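Local coordinates for protein DMATS type aromatic prenyltransferase (Micromonospora olivasterospora, PDB 6ZRY) that probably transfers a dimethylallyl group to the indole ring of tryptophan, as a 6-dimethylallyl tryptophan synthase of the ABBA-barrel prenyltransferase fold, at residues A[4-9]-A[37-42]; A[9-14]-A[27-32]; A[74-79]-A[134-139]; A[87-92]-A[121-126]. All blocks are in the same frame, centred on the assembly; numbering follows the deposited sequence. Where two conformers were deposited one is given.

Interaction 1. Residues A[4-9]-A[37-42]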
loop_
_atom_site.group_PDB
_atom_site.type_symbol
_atom_site.label_atom_id
_atom_site.label_comp_id
_atom_site.label_asym_id
_atom_site.label_seq_id
_atom_site.Cartn_x
_atom_site.Cartn_y
_atom_site.Cartn_z
ATOM N N LEU A 4 -17.314 0.858 21.765
ATOM C CA LEU A 4 -15.954 0.877 21.198
ATOM C C LEU A 4 -15.904 1.937 20.129
ATOM O O LEU A 4 -16.897 2.078 19.405
ATOM C CB LEU A 4 -15.622 -0.494 20.645
ATOM C CG LEU A 4 -15.428 -1.560 21.713
ATOM C CD1 LEU A 4 -15.261 -2.928 21.090
ATOM C CD2 LEU A 4 -14.235 -1.228 22.551
ATOM N N SER A 5 -14.807 2.687 20.072
ATOM C CA SER A 5 -14.481 3.588 18.943
ATOM C C SER A 5 -13.574 2.889 17.919
ATOM O O SER A 5 -12.944 1.855 18.213
ATOM C CB SER A 5 -13.834 4.843 19.438
ATOM O OG SER A 5 -12.549 4.551 19.989
ATOM N N VAL A 6 -13.430 3.505 16.762
ATOM C CA VAL A 6 -12.452 3.060 15.755
ATOM C C VAL A 6 -11.051 3.087 16.368
ATOM O O VAL A 6 -10.327 2.132 16.154
ATOM C CB VAL A 6 -12.545 3.914 14.498
ATOM C CG1 VAL A 6 -11.507 3.492 13.472
ATOM C CG2 VAL A 6 -13.960 3.886 13.936
ATOM N N SER A 7 -10.680 4.141 17.087
ATOM C CA SER A 7 -9.363 4.237 17.762
ATOM C C SER A 7 -9.175 3.057 18.734
ATOM O O SER A 7 -8.050 2.464 18.786
ATOM C CB SER A 7 -9.202 5.552 18.479
ATOM O OG SER A 7 -8.030 5.521 19.314
ATOM N N ASP A 8 -10.187 2.757 19.533
ATOM C CA ASP A 8 -10.130 1.651 20.521
ATOM C C ASP A 8 -9.688 0.369 19.799
ATOM O O ASP A 8 -8.700 -0.264 20.257
ATOM C CB ASP A 8 -11.473 1.430 21.215
ATOM C CG ASP A 8 -11.932 2.540 22.142
ATOM O OD1 ASP A 8 -11.103 3.344 22.563
ATOM O OD2 ASP A 8 -13.138 2.617 22.370
ATOM N N HIS A 9 -10.352 0.044 18.682
ATOM C CA HIS A 9 -10.081 -1.158 17.865
ATOM C C HIS A 9 -8.655 -1.070 17.298
ATOM O O HIS A 9 -7.852 -2.003 17.537
ATOM C CB HIS A 9 -11.154 -1.300 16.798
ATOM C CG HIS A 9 -11.182 -2.656 16.163
ATOM N ND1 HIS A 9 -11.585 -3.779 16.846
ATOM C CD2 HIS A 9 -10.837 -3.073 14.929
ATOM C CE1 HIS A 9 -11.487 -4.845 16.029
ATOM N NE2 HIS A 9 -11.043 -4.431 14.872
ATOM N N GLY A 37 -7.574 11.201 12.767
ATOM C CA GLY A 37 -8.294 12.476 12.952
ATOM C C GLY A 37 -9.687 12.219 13.516
ATOM O O GLY A 37 -9.822 11.520 14.532
ATOM N N PRO A 38 -10.775 12.702 12.855
ATOM C CA PRO A 38 -12.121 12.642 13.433
ATOM C C PRO A 38 -12.739 11.232 13.478
ATOM O O PRO A 38 -13.717 11.038 14.130
ATOM C CB PRO A 38 -12.920 13.559 12.501
ATOM C CG PRO A 38 -12.231 13.407 11.173
ATOM C CD PRO A 38 -10.772 13.266 11.501
ATOM N N VAL A 39 -12.148 10.276 12.766
ATOM C CA VAL A 39 -12.585 8.856 12.764
ATOM C C VAL A 39 -12.229 8.204 14.101
ATOM O O VAL A 39 -12.974 7.305 14.545
ATOM C CB VAL A 39 -11.965 8.122 11.577
ATOM C CG1 VAL A 39 -12.131 6.619 11.674
ATOM C CG2 VAL A 39 -12.527 8.655 10.289
ATOM N N GLY A 40 -11.123 8.621 14.726
ATOM C CA GLY A 40 -10.631 7.963 15.939
ATOM C C GLY A 40 -11.740 7.808 16.987
ATOM O O GLY A 40 -12.017 6.694 17.474
ATOM N N PRO A 41 -12.380 8.918 17.416
ATOM C CA PRO A 41 -13.404 8.851 18.448
ATOM C C PRO A 41 -14.776 8.334 18.008
ATOM O O PRO A 41 -15.666 8.197 18.871
ATOM C CB PRO A 41 -13.558 10.324 18.897
ATOM C CG PRO A 41 -12.332 11.011 18.374
ATOM C CD PRO A 41 -12.022 10.300 17.079
ATOM N N ARG A 42 -14.945 8.060 16.725
ATOM C CA ARG A 42 -16.226 7.630 16.128
ATOM C C ARG A 42 -16.584 6.232 16.635
ATOM O O ARG A 42 -15.755 5.338 16.634
ATOM C CB ARG A 42 -16.117 7.654 14.616
ATOM C CG ARG A 42 -17.445 7.527 13.914
ATOM C CD ARG A 42 -17.275 7.519 12.417
ATOM N NE ARG A 42 -18.560 7.297 11.801
ATOM C CZ ARG A 42 -19.395 8.248 11.461
ATOM N NH1 ARG A 42 -19.073 9.511 11.649
ATOM N NH2 ARG A 42 -20.541 7.940 10.878
#
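Two backbone N-H groups of the first turn of helix 6-21 are taken up by carbonyls of the type I beta turn from Val39 to Arg42: Val6 N reaches Arg42 O at 3.0 Å, nearly along the C=O axis, and Ser7 N reaches Gly40 O at 2.9 Å, in the carbonyl plane on a lone pair. The turn thus supplies acceptors to amides that have no preceding helical turn to bond to. Ser5, the N-cap, sits with its CB wedged against both carbonyls, 3.3 Å from Gly40 O. Its OG lies between the backbone N and the carbonyl carbon (chi1 67°) and from there accepts from Asp8 N at 3.0 Å. Asp8 answers with OD2, which accepts from Ser5 N at 2.8 Å from above the carboxylate plane, and this reciprocal pair is a capping box. An alanine in place of Ser5 would remove OG and would probably weaken the cap by leaving Asp8 N without this acceptor. Deeper in, Val6 turns CG1, anti to its backbone N, onto CG1 of Val39 at 3.7 Å, the two side chains crossing obliquely. Val6 CG2 rests instead 3.6 Å from Arg42 O. The extended Arg42 side chain leads away, its NE bonded to Pro47 O. The contact ties the start of helix 6-21 to the loop that leaves helix 26-36 on the way to strand 61-68, and its two valines continue outward, Val6 onto Tyr350 and Val39 onto Leu82.

Interaction 2. Residues A[9-14]-A[27-32]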
loop_
_atom_site.group_PDB
_atom_site.type_symbol
_atom_site.label_atom_id
_atom_site.label_comp_id
_atom_site.label_asym_id
_atom_site.label_seq_id
_atom_site.Cartn_x
_atom_site.Cartn_y
_atom_site.Cartn_z
ATOM N N HIS A 9 -10.352 0.044 18.682
ATOM C CA HIS A 9 -10.081 -1.158 17.865
ATOM C C HIS A 9 -8.655 -1.070 17.298
ATOM O O HIS A 9 -7.852 -2.003 17.537
ATOM C CB HIS A 9 -11.154 -1.300 16.798
ATOM C CG HIS A 9 -11.182 -2.656 16.163
ATOM N ND1 HIS A 9 -11.585 -3.779 16.846
ATOM C CD2 HIS A 9 -10.837 -3.073 14.929
ATOM C CE1 HIS A 9 -11.487 -4.845 16.029
ATOM N NE2 HIS A 9 -11.043 -4.431 14.872
ATOM N N LEU A 10 -8.338 -0.001 16.545
ATOM C CA LEU A 10 -7.086 0.064 15.737
ATOM C C LEU A 10 -5.885 0.265 16.645
ATOM O O LEU A 10 -4.832 -0.285 16.353
ATOM C CB LEU A 10 -7.155 1.208 14.739
ATOM C CG LEU A 10 -8.322 1.194 13.757
ATOM C CD1 LEU A 10 -8.071 2.179 12.645
ATOM C CD2 LEU A 10 -8.581 -0.151 13.193
ATOM N N ASP A 11 -6.036 1.086 17.678
ATOM C CA ASP A 11 -4.926 1.388 18.607
ATOM C C ASP A 11 -4.494 0.078 19.283
ATOM O O ASP A 11 -3.329 -0.104 19.449
ATOM C CB ASP A 11 -5.328 2.456 19.632
ATOM C CG ASP A 11 -4.223 2.805 20.624
ATOM O OD1 ASP A 11 -3.127 3.246 20.176
ATOM O OD2 ASP A 11 -4.462 2.604 21.848
ATOM N N GLY A 12 -5.436 -0.798 19.649
ATOM C CA GLY A 12 -5.119 -2.113 20.257
ATOM C C GLY A 12 -4.378 -3.013 19.290
ATOM O O GLY A 12 -3.418 -3.632 19.673
ATOM N N GLN A 13 -4.841 -3.079 18.047
ATOM C CA GLN A 13 -4.172 -3.833 16.966
ATOM C C GLN A 13 -2.729 -3.336 16.820
ATOM O O GLN A 13 -1.818 -4.173 16.804
ATOM C CB GLN A 13 -4.984 -3.708 15.684
ATOM C CG GLN A 13 -6.322 -4.407 15.743
ATOM C CD GLN A 13 -7.193 -4.134 14.552
ATOM O OE1 GLN A 13 -7.314 -2.999 14.101
ATOM N NE2 GLN A 13 -7.828 -5.174 14.031
ATOM N N LEU A 14 -2.519 -2.032 16.690
ATOM C CA LEU A 14 -1.157 -1.478 16.479
ATOM C C LEU A 14 -0.256 -1.800 17.688
ATOM O O LEU A 14 0.899 -2.127 17.481
ATOM C CB LEU A 14 -1.221 0.025 16.244
ATOM C CG LEU A 14 0.135 0.684 16.008
ATOM C CD1 LEU A 14 0.854 0.023 14.863
ATOM C CD2 LEU A 14 -0.013 2.178 15.750
ATOM N N GLU A 27 5.356 6.375 19.800
ATOM C CA GLU A 27 5.285 7.272 18.633
ATOM C C GLU A 27 4.333 6.661 17.590
ATOM O O GLU A 27 3.499 7.362 17.048
ATOM C CB GLU A 27 6.710 7.570 18.147
ATOM C CG GLU A 27 6.781 8.458 16.935
ATOM C CD GLU A 27 6.324 9.888 17.130
ATOM O OE1 GLU A 27 6.304 10.626 16.132
ATOM O OE2 GLU A 27 5.987 10.261 18.263
ATOM N N PRO A 28 4.399 5.344 17.267
ATOM C CA PRO A 28 3.436 4.760 16.333
ATOM C C PRO A 28 1.972 4.972 16.738
ATOM O O PRO A 28 1.140 5.290 15.869
ATOM C CB PRO A 28 3.806 3.273 16.340
ATOM C CG PRO A 28 5.310 3.324 16.559
ATOM C CD PRO A 28 5.451 4.380 17.645
ATOM N N ARG A 29 1.666 4.809 18.006
ATOM C CA ARG A 29 0.271 4.957 18.494
ATOM C C ARG A 29 -0.139 6.428 18.448
ATOM O O ARG A 29 -1.314 6.697 18.139
ATOM C CB ARG A 29 0.115 4.356 19.881
ATOM C CG ARG A 29 0.335 2.862 19.915
ATOM C CD ARG A 29 0.368 2.390 21.344
ATOM N NE ARG A 29 -0.956 2.495 21.927
ATOM C CZ ARG A 29 -1.247 2.215 23.190
ATOM N NH1 ARG A 29 -2.495 2.312 23.613
ATOM N NH2 ARG A 29 -0.288 1.842 24.024
ATOM N N ASN A 30 0.794 7.338 18.710
ATOM C CA ASN A 30 0.564 8.808 18.586
ATOM C C ASN A 30 0.299 9.150 17.120
ATOM O O ASN A 30 -0.580 9.980 16.851
ATOM C CB ASN A 30 1.734 9.622 19.146
ATOM C CG ASN A 30 1.743 9.640 20.662
ATOM O OD1 ASN A 30 0.708 9.380 21.294
ATOM N ND2 ASN A 30 2.892 9.944 21.257
ATOM N N LEU A 31 1.030 8.522 16.194
ATOM C CA LEU A 31 0.908 8.853 14.764
ATOM C C LEU A 31 -0.408 8.271 14.239
ATOM O O LEU A 31 -1.083 8.992 13.507
ATOM C CB LEU A 31 2.140 8.369 14.009
ATOM C CG LEU A 31 3.419 9.139 14.321
ATOM C CD1 LEU A 31 4.602 8.468 13.674
ATOM C CD2 LEU A 31 3.317 10.581 13.879
ATOM N N LEU A 32 -0.804 7.050 14.654
ATOM C CA LEU A 32 -2.095 6.470 14.218
ATOM C C LEU A 32 -3.257 7.374 14.660
ATOM O O LEU A 32 -4.180 7.596 13.832
ATOM C CB LEU A 32 -2.253 5.049 14.758
ATOM C CG LEU A 32 -3.624 4.397 14.556
ATOM C CD1 LEU A 32 -3.954 4.199 13.058
ATOM C CD2 LEU A 32 -3.670 3.065 15.295
HETATM O O HOH W 1 -3.594 5.059 18.249
#
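Asp11 and Arg29 clasp each other across the outer side of two helical segments whose axes approach to 10.0 Å. The salt bridge is side-on and two-pronged. Arg29 NE gives its N-H to Asp11 OD1 at 2.9 Å, almost straight at 176° and in the guanidinium plane, although it meets OD1 from above the carboxylate plane. Arg29 NH1 reaches Asp11 OD2 at 2.7 Å, on the syn lone pair. Asp11 CG stands anti to its backbone N, while the Arg29 chain bends at chi3 (70°), which lays NE and NH1 along the carboxylate; the two planes remain 31° apart. OD1 has a second donor, a water at 2.7 Å that also donates to Arg29 O, so this main-chain carbonyl is joined to the same carboxylate. An alanine in place of Arg29 would remove both donors and would probably leave the charge of Asp11 poorly balanced beside the remaining water.

The segments belong to an antiparallel helical hairpin, 6-21 with 26-36, packed on the strands of the ABBA barrel. Beneath the polar clasp, Leu14 sends CD2 over the neighbouring helix, 3.3 Å from Pro28 O and 3.8 Å from Leu32 CB. Leu32 in turn places CD2 3.7 Å from Leu10 O. Both carbonyls already accept within their own helices, Pro28 O from Leu32 N and Leu10 O from Leu14 N. Away from this interface, Gln13 NE2 donates to Val315 O and Ala347 O, and Glu27 forms a salt bridge with Arg105.

Interaction 3. Residues A[74-79]-A[134-139]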
loop_
_atom_site.group_PDB
_atom_site.type_symbol
_atom_site.label_atom_id
_atom_site.label_comp_id
_atom_site.label_asym_id
_atom_site.label_seq_id
_atom_site.Cartn_x
_atom_site.Cartn_y
_atom_site.Cartn_z
ATOM N N THR A 74 9.391 -5.036 9.364
ATOM C CA THR A 74 8.951 -3.644 9.257
ATOM C C THR A 74 7.417 -3.612 9.353
ATOM O O THR A 74 6.768 -4.294 8.585
ATOM C CB THR A 74 9.470 -3.001 7.979
ATOM O OG1 THR A 74 10.900 -3.039 7.980
ATOM C CG2 THR A 74 9.012 -1.570 7.831
ATOM N N LEU A 75 6.881 -2.796 10.242
ATOM C CA LEU A 75 5.413 -2.616 10.396
ATOM C C LEU A 75 5.037 -1.317 9.687
ATOM O O LEU A 75 5.762 -0.321 9.833
ATOM C CB LEU A 75 5.136 -2.623 11.903
ATOM C CG LEU A 75 3.742 -2.313 12.416
ATOM C CD1 LEU A 75 2.691 -3.228 11.808
ATOM C CD2 LEU A 75 3.743 -2.443 13.936
ATOM N N ARG A 76 3.958 -1.325 8.920
ATOM C CA ARG A 76 3.483 -0.106 8.231
ATOM C C ARG A 76 1.971 0.035 8.406
ATOM O O ARG A 76 1.269 -0.992 8.583
ATOM C CB ARG A 76 3.887 -0.127 6.759
ATOM C CG ARG A 76 5.361 -0.432 6.535
ATOM C CD ARG A 76 5.624 -1.925 6.312
ATOM N NE ARG A 76 4.704 -2.426 5.301
ATOM C CZ ARG A 76 4.741 -2.084 3.993
ATOM N NH1 ARG A 76 5.694 -1.291 3.534
ATOM N NH2 ARG A 76 3.836 -2.561 3.153
ATOM N N ILE A 77 1.515 1.277 8.363
ATOM C CA ILE A 77 0.088 1.639 8.298
ATOM C C ILE A 77 -0.084 2.456 7.036
ATOM O O ILE A 77 0.627 3.475 6.915
ATOM C CB ILE A 77 -0.357 2.458 9.518
ATOM C CG1 ILE A 77 -0.244 1.663 10.813
ATOM C CG2 ILE A 77 -1.764 2.952 9.279
ATOM C CD1 ILE A 77 -0.301 2.503 12.060
ATOM N N LEU A 78 -1.027 2.071 6.186
ATOM C CA LEU A 78 -1.505 2.898 5.064
ATOM C C LEU A 78 -2.839 3.494 5.473
ATOM O O LEU A 78 -3.686 2.749 5.957
ATOM C CB LEU A 78 -1.646 2.026 3.816
ATOM C CG LEU A 78 -2.145 2.735 2.551
ATOM C CD1 LEU A 78 -1.077 3.657 1.990
ATOM C CD2 LEU A 78 -2.544 1.731 1.509
ATOM N N GLY A 79 -3.064 4.778 5.259
ATOM C CA GLY A 79 -4.420 5.292 5.473
ATOM C C GLY A 79 -4.567 6.745 5.155
ATOM O O GLY A 79 -3.692 7.313 4.459
ATOM N N SER A 134 1.553 6.602 4.251
ATOM C CA SER A 134 2.127 5.348 4.811
ATOM C C SER A 134 3.071 5.717 5.966
ATOM O O SER A 134 3.934 6.537 5.762
ATOM C CB SER A 134 2.814 4.514 3.740
ATOM O OG SER A 134 3.277 3.309 4.273
ATOM N N LEU A 135 2.847 5.138 7.131
ATOM C CA LEU A 135 3.684 5.280 8.348
ATOM C C LEU A 135 4.525 4.021 8.442
ATOM O O LEU A 135 3.936 2.936 8.323
ATOM C CB LEU A 135 2.797 5.424 9.584
ATOM C CG LEU A 135 1.782 6.568 9.586
ATOM C CD1 LEU A 135 0.831 6.444 10.752
ATOM C CD2 LEU A 135 2.469 7.898 9.626
ATOM N N VAL A 136 5.844 4.155 8.565
ATOM C CA VAL A 136 6.767 2.998 8.493
ATOM C C VAL A 136 7.531 2.891 9.805
ATOM O O VAL A 136 8.238 3.839 10.132
ATOM C CB VAL A 136 7.711 3.121 7.301
ATOM C CG1 VAL A 136 8.640 1.926 7.201
ATOM C CG2 VAL A 136 6.942 3.348 5.999
ATOM N N PHE A 137 7.405 1.761 10.490
ATOM C CA PHE A 137 7.954 1.518 11.855
ATOM C C PHE A 137 8.919 0.327 11.847
ATOM O O PHE A 137 8.619 -0.713 11.273
ATOM C CB PHE A 137 6.832 1.218 12.851
ATOM C CG PHE A 137 5.652 2.147 12.797
ATOM C CD1 PHE A 137 5.824 3.516 12.835
ATOM C CD2 PHE A 137 4.357 1.648 12.740
ATOM C CE1 PHE A 137 4.729 4.368 12.813
ATOM C CE2 PHE A 137 3.267 2.500 12.736
ATOM C CZ PHE A 137 3.455 3.855 12.758
ATOM N N ARG A 138 10.041 0.465 12.528
ATOM C CA ARG A 138 11.018 -0.642 12.710
ATOM C C ARG A 138 11.619 -0.534 14.091
ATOM O O ARG A 138 11.544 0.573 14.676
ATOM C CB ARG A 138 12.153 -0.585 11.690
ATOM C CG ARG A 138 11.725 -0.102 10.318
ATOM C CD ARG A 138 12.907 0.161 9.418
ATOM N NE ARG A 138 12.488 0.705 8.136
ATOM C CZ ARG A 138 13.318 1.147 7.191
ATOM N NH1 ARG A 138 14.635 1.120 7.378
ATOM N NH2 ARG A 138 12.822 1.618 6.057
ATOM N N SER A 139 12.169 -1.644 14.592
ATOM C CA SER A 139 13.101 -1.658 15.742
ATOM C C SER A 139 14.293 -0.769 15.373
ATOM O O SER A 139 14.805 -0.901 14.250
ATOM C CB SER A 139 13.526 -3.079 16.117
ATOM O OG SER A 139 14.118 -3.745 15.008
#
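Four main-chain hydrogen bonds join the two strands in antiparallel register. Leu75 and Phe137 exchange one pair, with Phe137 N to Leu75 O at 2.7 Å running nearly along the C=O axis; Ile77 and Leu135 exchange the other, with Leu135 N to Ile77 O at 2.8 Å. Between them, at the non-hydrogen-bonded pair Arg76 and Val136, Arg76 CA approaches Leu135 O to 3.1 Å in a CA-H...O contact.

On the face bearing Leu75, Ile77, Leu135 and Phe137, the aromatic ring swings back over the opposing strand with CG beside its backbone N (chi1 -47°). Ile77 CD1 meets the ring at its edge, in plane, 3.6 Å from CE2, while Leu75 CG lies 4.0 Å from CD2. On the face of Arg76 and Val136, Thr74 CG2 presses on Val136 CG1 at 3.6 Å, and the Thr74 and Arg138 side chains lie side by side, with Thr74 OG1 3.8 Å from Arg138 CG.

The next shell takes up most of the polar ends: Arg76 NE donates to Ser64 OG, Thr74 OG1 bonds to Asn68, and Arg138 NH2 forms a salt bridge with Glu144, although Arg138 NE is buried without a partner in the model. Helices 6-21 and 26-36 cover the Phe137 face, whereas Leu78, on the other face, touches the bound tryptophan. Strands facing helices outside and substrate inside are the hallmark of the ABBA barrel of aromatic prenyltransferases.

Interaction 4. Residues A[87-92]-A[121-126]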
loop_
_atom_site.group_PDB
_atom_site.type_symbol
_atom_site.label_atom_id
_atom_site.label_comp_id
_atom_site.label_asym_id
_atom_site.label_seq_id
_atom_site.Cartn_x
_atom_site.Cartn_y
_atom_site.Cartn_z
ATOM N N GLY A 87 -15.120 14.044 2.524
ATOM C CA GLY A 87 -15.191 14.177 1.066
ATOM C C GLY A 87 -13.808 14.249 0.433
ATOM O O GLY A 87 -12.810 14.452 1.101
ATOM N N PRO A 88 -13.718 14.101 -0.900
ATOM C CA PRO A 88 -12.425 14.047 -1.591
ATOM C C PRO A 88 -11.431 15.190 -1.271
ATOM O O PRO A 88 -10.255 14.936 -0.980
ATOM C CB PRO A 88 -12.855 14.159 -3.072
ATOM C CG PRO A 88 -14.248 13.551 -3.115
ATOM C CD PRO A 88 -14.875 13.965 -1.808
ATOM N N LEU A 89 -11.906 16.428 -1.343
ATOM C CA LEU A 89 -11.055 17.635 -1.163
ATOM C C LEU A 89 -10.759 17.841 0.331
ATOM O O LEU A 89 -9.617 18.141 0.653
ATOM C CB LEU A 89 -11.772 18.841 -1.771
ATOM C CG LEU A 89 -10.903 20.066 -2.059
ATOM C CD1 LEU A 89 -9.754 19.744 -3.008
ATOM C CD2 LEU A 89 -11.758 21.183 -2.634
ATOM N N ALA A 90 -11.753 17.657 1.174
ATOM C CA ALA A 90 -11.676 17.810 2.647
ATOM C C ALA A 90 -10.715 16.743 3.225
ATOM O O ALA A 90 -9.934 17.071 4.136
ATOM C CB ALA A 90 -13.053 17.701 3.231
ATOM N N ASN A 91 -10.744 15.520 2.652
ATOM C CA ASN A 91 -9.876 14.383 3.062
ATOM C C ASN A 91 -8.428 14.717 2.689
ATOM O O ASN A 91 -7.542 14.491 3.480
ATOM C CB ASN A 91 -10.308 13.045 2.431
ATOM C CG ASN A 91 -11.709 12.575 2.746
ATOM O OD1 ASN A 91 -12.396 13.093 3.644
ATOM N ND2 ASN A 91 -12.151 11.544 2.028
ATOM N N LEU A 92 -8.195 15.217 1.479
ATOM C CA LEU A 92 -6.859 15.660 1.023
ATOM C C LEU A 92 -6.306 16.709 1.993
ATOM O O LEU A 92 -5.165 16.548 2.476
ATOM C CB LEU A 92 -6.996 16.220 -0.403
ATOM C CG LEU A 92 -5.798 16.983 -0.925
ATOM C CD1 LEU A 92 -4.540 16.153 -0.840
ATOM C CD2 LEU A 92 -6.040 17.458 -2.357
ATOM N N ALA A 121 -2.524 19.312 -7.885
ATOM C CA ALA A 121 -3.478 20.213 -7.200
ATOM C C ALA A 121 -4.675 20.447 -8.110
ATOM O O ALA A 121 -4.482 20.759 -9.299
ATOM C CB ALA A 121 -2.817 21.517 -6.804
ATOM N N THR A 122 -5.872 20.296 -7.562
ATOM C CA THR A 122 -7.148 20.494 -8.280
ATOM C C THR A 122 -8.250 20.660 -7.251
ATOM O O THR A 122 -8.191 19.991 -6.188
ATOM C CB THR A 122 -7.442 19.352 -9.259
ATOM O OG1 THR A 122 -8.701 19.630 -9.879
ATOM C CG2 THR A 122 -7.476 17.988 -8.600
ATOM N N ASP A 123 -9.186 21.564 -7.540
ATOM C CA ASP A 123 -10.345 21.868 -6.672
ATOM C C ASP A 123 -11.366 20.746 -6.762
ATOM O O ASP A 123 -12.146 20.615 -5.821
ATOM C CB ASP A 123 -10.983 23.202 -7.052
ATOM C CG ASP A 123 -10.398 24.346 -6.265
ATOM O OD1 ASP A 123 -9.718 24.055 -5.235
ATOM O OD2 ASP A 123 -10.631 25.512 -6.661
ATOM N N ASP A 124 -11.347 19.981 -7.852
ATOM C CA ASP A 124 -12.310 18.893 -8.121
ATOM C C ASP A 124 -11.561 17.562 -8.273
ATOM O O ASP A 124 -11.550 16.984 -9.350
ATOM C CB ASP A 124 -13.126 19.247 -9.360
ATOM C CG ASP A 124 -14.600 18.976 -9.183
ATOM O OD1 ASP A 124 -15.394 19.871 -9.514
ATOM O OD2 ASP A 124 -14.941 17.885 -8.679
ATOM N N PRO A 125 -10.923 17.031 -7.203
ATOM C CA PRO A 125 -10.183 15.769 -7.303
ATOM C C PRO A 125 -11.109 14.634 -7.752
ATOM O O PRO A 125 -12.241 14.569 -7.242
ATOM C CB PRO A 125 -9.649 15.516 -5.892
ATOM C CG PRO A 125 -10.557 16.346 -5.005
ATOM C CD PRO A 125 -10.928 17.558 -5.834
ATOM N N GLN A 126 -10.618 13.786 -8.666
ATOM C CA GLN A 126 -11.340 12.641 -9.246
ATOM C C GLN A 126 -10.927 11.365 -8.512
ATOM O O GLN A 126 -9.792 11.314 -8.012
ATOM C CB GLN A 126 -11.047 12.574 -10.733
ATOM C CG GLN A 126 -11.407 13.862 -11.454
ATOM C CD GLN A 126 -12.820 14.252 -11.134
ATOM O OE1 GLN A 126 -13.765 13.544 -11.474
ATOM N NE2 GLN A 126 -12.976 15.355 -10.417
#
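Pro125 forms the close-packed side of this contact, the one buried residue among those that touch. Its CG lies 3.7 Å from Pro88 CB, and its CD is 3.8 Å from Leu89 CD1, the leucine side chain crossing the proline at about a right angle. Leu89 reaches across because its CG stands anti to the backbone N (chi1 -162°). Both of its methyls then end on the loop's main chain, CD1 at 3.6 Å from Thr122 O and CD2 at 3.3 Å from Asp123 O. No hydrogen bond links the segments, so apolar side chains, and methyls set against carbonyl oxygens, carry the contact. Beyond the two segments, Pro88 touches Trp50 and Pro125 touches Val153.

The first turn of helix 88-106 here meets the irregular loop between helix 117-120 and strand 131-138, on the surface of the prenyltransferase fold. Gly87 is the N-cap residue, and its N donates to Asn91 OD1 at 3.1 Å, from above the plane of that carbonyl.

Although in close contact, Leu89 is exposed overall; beyond it the fit loosens, and Asp123 and Asp124 turn their CB atoms away from the helix. Asp124 N makes a weak bond to Thr122 OG1 at 3.4 Å.

How the interactions relate
Interactions 2 and 3 are adjoining layers, helices on sheet: Leu14 and Pro28 of the helical pair pack directly on Ile77, Leu75 and Phe137 of the strands, and both contacts are buried. Interaction 1 shares helix 6-21 and His9 with interaction 2, which is nested within its chain loop, but is only partly buried. Interaction 4 is a surface contact, nested in sequence between the strands of interaction 3 yet about 25 Å from it between centres. Chemistry follows place: main-chain hydrogen bonds join the segments in 1 and 3, at a helix start and within a sheet; a charged clasp over leucines joins the helices of 2; those of 4 meet without hydrogen bonds, through apolar side chains and methyl-to-carbonyl contacts.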